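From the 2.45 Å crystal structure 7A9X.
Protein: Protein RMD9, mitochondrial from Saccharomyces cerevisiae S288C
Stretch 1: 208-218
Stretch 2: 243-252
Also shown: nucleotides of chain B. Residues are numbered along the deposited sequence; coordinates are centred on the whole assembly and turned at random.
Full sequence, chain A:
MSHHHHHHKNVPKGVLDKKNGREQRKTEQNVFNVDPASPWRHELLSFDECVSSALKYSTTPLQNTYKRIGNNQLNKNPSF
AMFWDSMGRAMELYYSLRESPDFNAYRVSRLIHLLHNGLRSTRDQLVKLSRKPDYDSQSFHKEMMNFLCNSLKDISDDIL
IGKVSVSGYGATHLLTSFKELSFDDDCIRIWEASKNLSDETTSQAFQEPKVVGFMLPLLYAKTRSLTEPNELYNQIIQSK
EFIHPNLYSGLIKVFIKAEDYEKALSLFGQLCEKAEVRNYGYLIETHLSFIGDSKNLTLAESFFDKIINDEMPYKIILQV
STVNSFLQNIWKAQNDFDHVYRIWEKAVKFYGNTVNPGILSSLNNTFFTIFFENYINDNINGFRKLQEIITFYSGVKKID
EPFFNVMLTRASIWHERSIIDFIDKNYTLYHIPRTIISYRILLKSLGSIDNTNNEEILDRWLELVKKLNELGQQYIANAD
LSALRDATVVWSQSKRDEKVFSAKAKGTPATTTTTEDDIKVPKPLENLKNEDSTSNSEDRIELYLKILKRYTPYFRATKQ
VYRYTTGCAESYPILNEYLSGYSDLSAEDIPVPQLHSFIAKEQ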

# COMPACT_ATOMS: atom_id res chain seq x y z
N GLU A 208 -24.76 15.94 9.52
CA GLU A 208 -25.61 15.51 8.42
C GLU A 208 -25.51 14.00 8.22
O GLU A 208 -24.50 13.38 8.57
CB GLU A 208 -25.21 16.24 7.14
CG GLU A 208 -25.51 17.73 7.16
CD GLU A 208 -25.08 18.44 5.89
OE1 GLU A 208 -24.86 19.67 5.94
OE2 GLU A 208 -24.97 17.76 4.84
N PRO A 209 -26.55 13.37 7.66
CA PRO A 209 -26.56 11.90 7.55
C PRO A 209 -25.37 11.32 6.81
O PRO A 209 -24.87 10.26 7.21
CB PRO A 209 -27.87 11.63 6.80
CG PRO A 209 -28.76 12.77 7.16
CD PRO A 209 -27.85 13.96 7.29
N LYS A 210 -24.88 11.97 5.75
CA LYS A 210 -23.76 11.40 5.01
C LYS A 210 -22.47 11.45 5.81
O LYS A 210 -21.58 10.62 5.62
CB LYS A 210 -23.59 12.09 3.66
CG LYS A 210 -23.32 13.59 3.72
CD LYS A 210 -23.09 14.12 2.32
CE LYS A 210 -23.09 15.63 2.27
NZ LYS A 210 -22.98 16.12 0.87
N VAL A 211 -22.34 12.42 6.72
CA VAL A 211 -21.19 12.46 7.61
C VAL A 211 -21.33 11.40 8.69
O VAL A 211 -20.34 10.74 9.07
CB VAL A 211 -21.00 13.86 8.21
CG1 VAL A 211 -19.74 13.92 9.05
CG2 VAL A 211 -20.97 14.91 7.11
N VAL A 212 -22.54 11.21 9.21
CA VAL A 212 -22.78 10.15 10.19
C VAL A 212 -22.49 8.79 9.57
O VAL A 212 -21.93 7.90 10.22
CB VAL A 212 -24.22 10.23 10.73
CG1 VAL A 212 -24.47 9.11 11.73
CG2 VAL A 212 -24.47 11.58 11.37
N GLY A 213 -22.87 8.61 8.30
CA GLY A 213 -22.60 7.35 7.62
C GLY A 213 -21.12 7.01 7.59
O GLY A 213 -20.74 5.86 7.83
N PHE A 214 -20.27 7.99 7.30
CA PHE A 214 -18.83 7.74 7.36
C PHE A 214 -18.40 7.38 8.77
O PHE A 214 -17.48 6.58 8.95
CB PHE A 214 -18.04 8.95 6.87
CG PHE A 214 -16.56 8.85 7.16
CD1 PHE A 214 -15.71 8.21 6.28
CD2 PHE A 214 -16.03 9.37 8.34
CE1 PHE A 214 -14.36 8.10 6.55
CE2 PHE A 214 -14.69 9.25 8.62
CZ PHE A 214 -13.85 8.62 7.72
N MET A 215 -19.03 7.98 9.78
CA MET A 215 -18.55 7.85 11.15
C MET A 215 -18.95 6.52 11.78
O MET A 215 -18.22 6.02 12.65
CB MET A 215 -19.06 9.01 11.99
CG MET A 215 -18.21 10.25 11.87
SD MET A 215 -16.54 9.91 12.45
CE MET A 215 -15.59 11.10 11.51
N LEU A 216 -20.07 5.94 11.35
CA LEU A 216 -20.57 4.72 11.99
C LEU A 216 -19.54 3.60 12.03
O LEU A 216 -19.36 3.01 13.11
CB LEU A 216 -21.86 4.27 11.29
CG LEU A 216 -23.07 5.18 11.43
CD1 LEU A 216 -24.23 4.67 10.59
CD2 LEU A 216 -23.48 5.31 12.88
N PRO A 217 -18.84 3.25 10.94
CA PRO A 217 -17.83 2.18 11.05
C PRO A 217 -16.72 2.50 12.03
O PRO A 217 -16.20 1.58 12.68
CB PRO A 217 -17.30 2.05 9.62
CG PRO A 217 -18.41 2.56 8.77
CD PRO A 217 -19.00 3.69 9.54
N LEU A 218 -16.33 3.77 12.17
CA LEU A 218 -15.30 4.12 13.14
C LEU A 218 -15.83 4.04 14.56
O LEU A 218 -15.10 3.64 15.48
CB LEU A 218 -14.75 5.52 12.85
CG LEU A 218 -14.11 5.75 11.49
CD1 LEU A 218 -13.48 7.14 11.44
CD2 LEU A 218 -13.08 4.68 11.18
N ILE A 243 -33.01 8.93 2.30
CA ILE A 243 -31.96 8.38 3.16
C ILE A 243 -30.66 8.39 2.36
O ILE A 243 -30.56 7.74 1.32
CB ILE A 243 -32.31 6.96 3.63
CG1 ILE A 243 -33.65 6.97 4.36
CG2 ILE A 243 -31.20 6.42 4.53
CD1 ILE A 243 -34.36 5.63 4.36
N HIS A 244 -29.67 9.12 2.86
CA HIS A 244 -28.46 9.33 2.09
C HIS A 244 -27.73 8.00 1.89
O HIS A 244 -27.59 7.22 2.84
CB HIS A 244 -27.53 10.33 2.77
CG HIS A 244 -26.46 10.85 1.86
ND1 HIS A 244 -25.36 10.10 1.50
CD2 HIS A 244 -26.33 12.04 1.23
CE1 HIS A 244 -24.60 10.81 0.69
NE2 HIS A 244 -25.16 11.99 0.51
N PRO A 245 -27.27 7.71 0.67
CA PRO A 245 -26.58 6.43 0.42
C PRO A 245 -25.39 6.19 1.33
O PRO A 245 -25.14 5.03 1.69
CB PRO A 245 -26.15 6.56 -1.05
CG PRO A 245 -27.10 7.53 -1.64
CD PRO A 245 -27.44 8.51 -0.56
N ASN A 246 -24.65 7.23 1.71
CA ASN A 246 -23.51 7.03 2.59
C ASN A 246 -23.95 6.62 3.99
O ASN A 246 -23.17 5.99 4.72
CB ASN A 246 -22.65 8.29 2.64
CG ASN A 246 -21.20 8.00 2.97
OD1 ASN A 246 -20.67 6.96 2.60
ND2 ASN A 246 -20.55 8.92 3.69
N LEU A 247 -25.18 6.97 4.38
CA LEU A 247 -25.71 6.46 5.64
C LEU A 247 -26.03 4.98 5.53
O LEU A 247 -25.75 4.21 6.46
CB LEU A 247 -26.96 7.26 6.05
CG LEU A 247 -27.57 6.94 7.42
CD1 LEU A 247 -26.55 7.13 8.53
CD2 LEU A 247 -28.80 7.81 7.67
N TYR A 248 -26.61 4.56 4.41
CA TYR A 248 -26.74 3.13 4.12
C TYR A 248 -25.38 2.44 4.20
O TYR A 248 -25.24 1.40 4.86
CB TYR A 248 -27.34 2.93 2.73
CG TYR A 248 -28.84 3.02 2.65
CD1 TYR A 248 -29.65 2.05 3.23
CD2 TYR A 248 -29.46 4.06 1.97
CE1 TYR A 248 -31.03 2.12 3.15
CE2 TYR A 248 -30.84 4.14 1.88
CZ TYR A 248 -31.61 3.17 2.47
OH TYR A 248 -32.98 3.25 2.39
N SER A 249 -24.37 3.01 3.55
CA SER A 249 -23.08 2.33 3.40
C SER A 249 -22.43 2.08 4.76
O SER A 249 -22.00 0.96 5.06
CB SER A 249 -22.16 3.15 2.50
OG SER A 249 -20.92 2.49 2.33
N GLY A 250 -22.34 3.12 5.59
CA GLY A 250 -21.75 2.95 6.90
C GLY A 250 -22.51 1.96 7.77
O GLY A 250 -21.91 1.17 8.50
N LEU A 251 -23.84 1.99 7.68
CA LEU A 251 -24.64 1.07 8.49
C LEU A 251 -24.49 -0.37 8.01
O LEU A 251 -24.45 -1.30 8.82
CB LEU A 251 -26.11 1.50 8.45
CG LEU A 251 -27.01 0.96 9.56
CD1 LEU A 251 -26.41 1.23 10.93
CD2 LEU A 251 -28.40 1.58 9.46
N ILE A 252 -24.38 -0.57 6.69
CA ILE A 252 -24.13 -1.91 6.17
C ILE A 252 -22.78 -2.42 6.64
O ILE A 252 -22.65 -3.58 7.06
CB ILE A 252 -24.22 -1.91 4.63
CG1 ILE A 252 -25.66 -1.65 4.19
CG2 ILE A 252 -23.71 -3.22 4.05
CD1 ILE A 252 -25.79 -1.25 2.74
P A B 3 -24.06 12.75 -2.84
OP1 A B 3 -23.80 11.30 -3.02
OP2 A B 3 -24.08 13.34 -1.48
O5' A B 3 -22.98 13.54 -3.69
C5' A B 3 -22.74 13.22 -5.05
C4' A B 3 -21.86 14.25 -5.70
O4' A B 3 -22.53 15.54 -5.69
C3' A B 3 -20.53 14.52 -5.01
O3' A B 3 -19.54 13.56 -5.36
C2' A B 3 -20.20 15.94 -5.45
O2' A B 3 -19.65 15.95 -6.76
C1' A B 3 -21.59 16.57 -5.51
N9 A B 3 -21.93 17.30 -4.27
C8 A B 3 -22.56 16.80 -3.15
N7 A B 3 -22.73 17.69 -2.20
C5 A B 3 -22.17 18.85 -2.73
C6 A B 3 -22.03 20.15 -2.22
N6 A B 3 -22.46 20.52 -1.01
N1 A B 3 -21.43 21.08 -3.01
C2 A B 3 -21.01 20.71 -4.22
N3 A B 3 -21.08 19.52 -4.81
C4 A B 3 -21.68 18.62 -4.00

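The helices 209–218 and 245–252 run side by side at 13° between their N-to-C directions, with axes only 7.1 Å apart at closest approach. Glu208 occupies the N-cap position of the first helix and does not reach the second. Pro209, one residue on, packs its CB against Leu247 CD2 (4.0 Å) and forms one side of the pocket that receives the Leu247 side chain.

Lys210 makes the most varied contacts. Its CB lies over the face of the His244 imidazole, 3.3 Å from the ring centroid and 7° off the ring normal, a CH-pi contact. The ring is held at both nitrogens: His244 ND1 accepts from Asn246 N (3.0 Å), capping the second helix, while His244 NE2 donates to OP2 of A3 in chain B (2.6 Å). The extended remainder of the lysine leads away from the second helix, bringing NZ to 3.5 Å from N7 of the same nucleotide. Lys210 O accepts a hydrogen bond from Asn246 ND2 (2.8 Å); the same oxygen receives only a weak bond from Phe214 N (3.4 Å) within its own helix.

Val211 points away, whereas Val212 CG1 touches Leu247 CD1 at 4.3 Å. At Gly213 the backbones meet: its CA lies 3.8 Å from Leu247 CA and makes a CA-H···O contact with Asn246 O (3.3 Å). Gly213 O in turn faces Gly250 CA at 3.2 Å, a second such contact. A CB on Gly213 would clash with Asn246 O, and one on Gly250 with Gly213 O, so the absence of both side chains permits this close approach.

Beyond it, Leu216 completes the pocket around Leu247, with CD1 of each residue 4.0 Å apart, and its CD1 also meets Leu251 CD1 (4.1 Å). Pro217, where the first helix kinks, places CG 3.8 Å from Gly250 O.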